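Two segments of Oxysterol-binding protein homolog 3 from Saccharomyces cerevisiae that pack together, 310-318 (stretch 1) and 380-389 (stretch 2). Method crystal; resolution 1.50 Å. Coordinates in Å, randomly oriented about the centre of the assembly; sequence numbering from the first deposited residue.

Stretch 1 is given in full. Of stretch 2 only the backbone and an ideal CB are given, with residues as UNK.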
# COMPACT_ATOMS: atom_id res chain seq x y z
N GLU A 310 -4.37 10.37 19.62
CA GLU A 310 -3.59 11.39 20.31
C GLU A 310 -2.24 11.60 19.61
O GLU A 310 -1.57 12.61 19.82
CB GLU A 310 -3.35 10.97 21.76
CG GLU A 310 -2.62 9.65 21.90
CD GLU A 310 -2.62 9.12 23.31
OE1 GLU A 310 -2.01 9.75 24.20
OE2 GLU A 310 -3.25 8.06 23.54
N ILE A 311 -1.83 10.64 18.79
CA ILE A 311 -0.57 10.77 18.08
C ILE A 311 -0.67 11.85 17.01
O ILE A 311 0.23 12.67 16.85
CB ILE A 311 -0.17 9.45 17.40
CG1 ILE A 311 0.14 8.39 18.45
CG2 ILE A 311 1.04 9.67 16.48
CD1 ILE A 311 0.47 7.03 17.87
N GLU A 312 -1.80 11.86 16.30
CA GLU A 312 -2.02 12.81 15.22
C GLU A 312 -2.73 14.10 15.59
O GLU A 312 -2.53 15.13 14.93
CB GLU A 312 -2.81 12.14 14.09
CG GLU A 312 -2.15 10.94 13.42
CD GLU A 312 -2.32 9.64 14.20
OE1 GLU A 312 -3.20 9.57 15.08
OE2 GLU A 312 -1.58 8.69 13.91
N LYS A 313 -3.57 14.06 16.62
CA LYS A 313 -4.36 15.22 17.02
C LYS A 313 -3.57 16.52 17.16
O LYS A 313 -2.70 16.64 18.02
CB LYS A 313 -5.12 14.95 18.33
CG LYS A 313 -6.03 16.11 18.75
CD LYS A 313 -6.68 15.87 20.10
CE LYS A 313 -7.51 17.07 20.54
NZ LYS A 313 -8.07 16.89 21.91
N GLY A 314 -3.90 17.47 16.29
CA GLY A 314 -3.26 18.78 16.30
C GLY A 314 -1.85 18.83 15.73
O GLY A 314 -1.22 19.89 15.74
N ASN A 315 -1.37 17.70 15.22
CA ASN A 315 -0.01 17.61 14.68
C ASN A 315 0.06 17.45 13.17
O ASN A 315 1.15 17.52 12.59
CB ASN A 315 0.71 16.42 15.31
CG ASN A 315 0.81 16.52 16.81
OD1 ASN A 315 0.71 15.52 17.52
ND2 ASN A 315 1.00 17.73 17.31
N LEU A 316 -1.07 17.23 12.53
CA LEU A 316 -1.08 17.01 11.08
C LEU A 316 -1.08 18.26 10.22
O LEU A 316 -1.58 19.31 10.62
CB LEU A 316 -2.31 16.19 10.69
CG LEU A 316 -2.52 14.81 11.32
CD1 LEU A 316 -3.90 14.30 10.90
CD2 LEU A 316 -1.41 13.86 10.88
N PRO A 317 -0.48 18.17 9.03
CA PRO A 317 -0.44 19.30 8.10
C PRO A 317 -1.85 19.28 7.49
O PRO A 317 -2.58 18.30 7.63
CB PRO A 317 0.62 18.88 7.10
CG PRO A 317 0.46 17.39 7.05
CD PRO A 317 0.32 17.04 8.51
N PRO A 318 -2.25 20.36 6.81
CA PRO A 318 -3.59 20.42 6.21
C PRO A 318 -3.87 19.35 5.15
O PRO A 318 -5.02 19.12 4.78
CB PRO A 318 -3.63 21.81 5.59
CG PRO A 318 -2.70 22.60 6.46
CD PRO A 318 -1.56 21.65 6.68
N UNK A 380 12.08 19.56 6.55
CA UNK A 380 11.66 18.20 6.25
C UNK A 380 10.33 17.98 6.96
O UNK A 380 9.97 18.73 7.87
CB UNK A 380 12.71 17.17 6.68
N UNK A 381 9.60 16.95 6.56
CA UNK A 381 8.32 16.66 7.19
C UNK A 381 8.42 16.49 8.70
O UNK A 381 7.70 17.13 9.47
CB UNK A 381 7.72 15.40 6.57
N UNK A 382 9.32 15.61 9.14
CA UNK A 382 9.44 15.34 10.56
C UNK A 382 9.97 16.51 11.38
O UNK A 382 9.61 16.66 12.55
CB UNK A 382 10.35 14.13 10.77
N UNK A 383 10.81 17.36 10.78
CA UNK A 383 11.29 18.52 11.51
C UNK A 383 10.17 19.54 11.65
O UNK A 383 9.99 20.13 12.72
CB UNK A 383 12.50 19.14 10.81
N UNK A 384 9.40 19.76 10.58
CA UNK A 384 8.28 20.69 10.61
C UNK A 384 7.24 20.25 11.65
O UNK A 384 6.72 21.06 12.41
CB UNK A 384 7.64 20.79 9.22
N UNK A 385 6.94 18.96 11.66
CA UNK A 385 5.95 18.41 12.57
C UNK A 385 6.23 18.74 14.03
O UNK A 385 5.31 18.99 14.81
CB UNK A 385 5.88 16.89 12.39
N UNK A 386 7.50 18.75 14.40
CA UNK A 386 7.91 19.02 15.77
C UNK A 386 7.47 20.41 16.24
O UNK A 386 7.25 20.62 17.43
CB UNK A 386 9.43 18.88 15.89
N UNK A 387 7.33 21.34 15.30
CA UNK A 387 6.93 22.70 15.65
C UNK A 387 5.68 23.20 14.94
O UNK A 387 5.44 24.41 14.87
CB UNK A 387 8.08 23.66 15.35
N UNK A 388 4.87 22.28 14.41
CA UNK A 388 3.65 22.64 13.69
C UNK A 388 3.97 23.68 12.61
O UNK A 388 3.19 24.60 12.37
CB UNK A 388 2.59 23.18 14.66
N UNK A 389 5.12 23.52 11.95
CA UNK A 389 5.55 24.46 10.91
C UNK A 389 4.89 24.16 9.56
O UNK A 389 5.51 23.60 8.66
CB UNK A 389 7.07 24.42 10.76

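Position 380 stands just before a helix, with phi/psi of -73/163 and nothing of stretch 1 near its CB. Serine, threonine, aspartate or asparagine would suit, since each can accept from a free amide of the first turn. It is Ser380, the N-cap: its OG accepts from the backbone N of residue 383 at 3.3 Å.

At position 381 the CA-to-CB bond runs sideways, and no atom of stretch 1 lies within 5.5 Å of the CB. Only a long side chain could reach the apolar ring of Pro317, so a large aromatic or a long aliphatic chain would suit. The residue is Tyr381. With chi1 at t its ring extends to Pro317, whose CG lies at the ring edge, 3.9 Å from Tyr381 CE1; Tyr381 OH comes 3.3 Å from Pro317 CD and finds its hydrogen bond elsewhere in the structure.

Positions 382, 383 and 384 have helical angles but CB atoms out of reach of stretch 1, which therefore sets little preference. They are Trp382, Glu383 and Arg384; Arg384 NH2 donates to the backbone O of residue 389 at 2.8 Å, tying down the end of the segment.

At position 385 the CB points sideways, 4.8 Å from Asn315 O, and further along lies the carbonyl of Ile311, an acceptor. A long donor, lysine or arginine, would suit; glutamine has a donor but a shorter reach. Arg385 fills it, extended through chi3. Its NH2 donates to Ile311 O at 2.9 Å and 156°, with the acceptor near the guanidinium plane, while Asn315 CB lies over one face, 3.6 Å from Arg385 NH2. Water 1 adds a second link, donating to Ile311 O (2.9 Å) and accepting from Arg385 NH1 (3.0 Å).

Positions 386 and 387 receive no guidance from stretch 1: the CB of 386 points away, and that of 387 is out of reach. Polar residues would be tolerated. They are Lys386, whose NZ forms a salt bridge with Glu383 OE2 at 3.4 Å, and Lys387.

Position 388 has phi/psi of 52/39, a left-handed conformation that favours glycine, asparagine or aspartate. Its CB points sideways, 5.1 Å from Gly314 O, leaving space for a medium-sized polar group. His388 occupies it: CE1 approaches Gly314 O at 3.2 Å, and ND1 lies 2.7 Å from water 2, which donates to Asn315 O and Arg385 O, both at 2.8 Å.

Position 389 is out of reach, so many residues would do; it is Asp389.

Stretch 2 (380-389) SYWERRKKHD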
# COMPACT_ATOMS: atom_id res chain seq x y z
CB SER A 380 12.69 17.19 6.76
OG SER A 380 12.76 17.20 8.18
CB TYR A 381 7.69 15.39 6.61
CG TYR A 381 6.29 15.14 7.14
CD1 TYR A 381 5.19 15.76 6.56
CD2 TYR A 381 6.08 14.30 8.24
CE1 TYR A 381 3.90 15.57 7.06
CE2 TYR A 381 4.80 14.10 8.76
CZ TYR A 381 3.72 14.73 8.16
OH TYR A 381 2.44 14.55 8.64
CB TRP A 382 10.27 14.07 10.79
CG TRP A 382 9.63 12.87 10.15
CD1 TRP A 382 10.11 12.14 9.10
CD2 TRP A 382 8.35 12.30 10.48
NE1 TRP A 382 9.21 11.16 8.75
CE2 TRP A 382 8.13 11.23 9.58
CE3 TRP A 382 7.38 12.59 11.44
CZ2 TRP A 382 6.96 10.45 9.62
CZ3 TRP A 382 6.22 11.81 11.48
CH2 TRP A 382 6.02 10.76 10.57
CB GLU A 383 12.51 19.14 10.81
CG GLU A 383 13.81 18.38 11.05
CD GLU A 383 14.11 18.21 12.54
OE1 GLU A 383 14.19 19.23 13.25
OE2 GLU A 383 14.27 17.06 12.99
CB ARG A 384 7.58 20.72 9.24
CG ARG A 384 8.27 21.49 8.13
CD ARG A 384 7.64 21.09 6.80
NE ARG A 384 8.05 21.88 5.63
CZ ARG A 384 7.49 23.03 5.27
NH1 ARG A 384 7.93 23.66 4.19
NH2 ARG A 384 6.50 23.56 5.99
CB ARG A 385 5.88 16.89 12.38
CG ARG A 385 4.64 16.23 12.98
CD ARG A 385 4.71 14.73 12.76
NE ARG A 385 3.48 14.02 13.10
CZ ARG A 385 3.05 13.78 14.33
NH1 ARG A 385 3.74 14.20 15.38
NH2 ARG A 385 1.92 13.10 14.50
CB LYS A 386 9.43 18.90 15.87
CG LYS A 386 9.96 18.54 17.24
CD LYS A 386 11.41 18.08 17.15
CE LYS A 386 11.56 16.92 16.16
NZ LYS A 386 12.97 16.46 16.02
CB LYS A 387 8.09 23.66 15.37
CG LYS A 387 9.37 23.34 16.12
CD LYS A 387 10.49 24.31 15.75
CE LYS A 387 10.85 24.22 14.28
NZ LYS A 387 11.91 25.21 13.91
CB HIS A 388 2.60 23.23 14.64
CG HIS A 388 2.33 22.39 15.85
ND1 HIS A 388 1.79 21.12 15.77
CD2 HIS A 388 2.48 22.65 17.17
CE1 HIS A 388 1.63 20.63 16.99
NE2 HIS A 388 2.04 21.54 17.86
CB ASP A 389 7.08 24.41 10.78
CG ASP A 389 7.62 25.36 9.73
OD1 ASP A 389 6.98 26.39 9.47
OD2 ASP A 389 8.70 25.07 9.18
O HOH W 1 2.95 12.87 17.95
O HOH W 2 2.75 19.42 13.86
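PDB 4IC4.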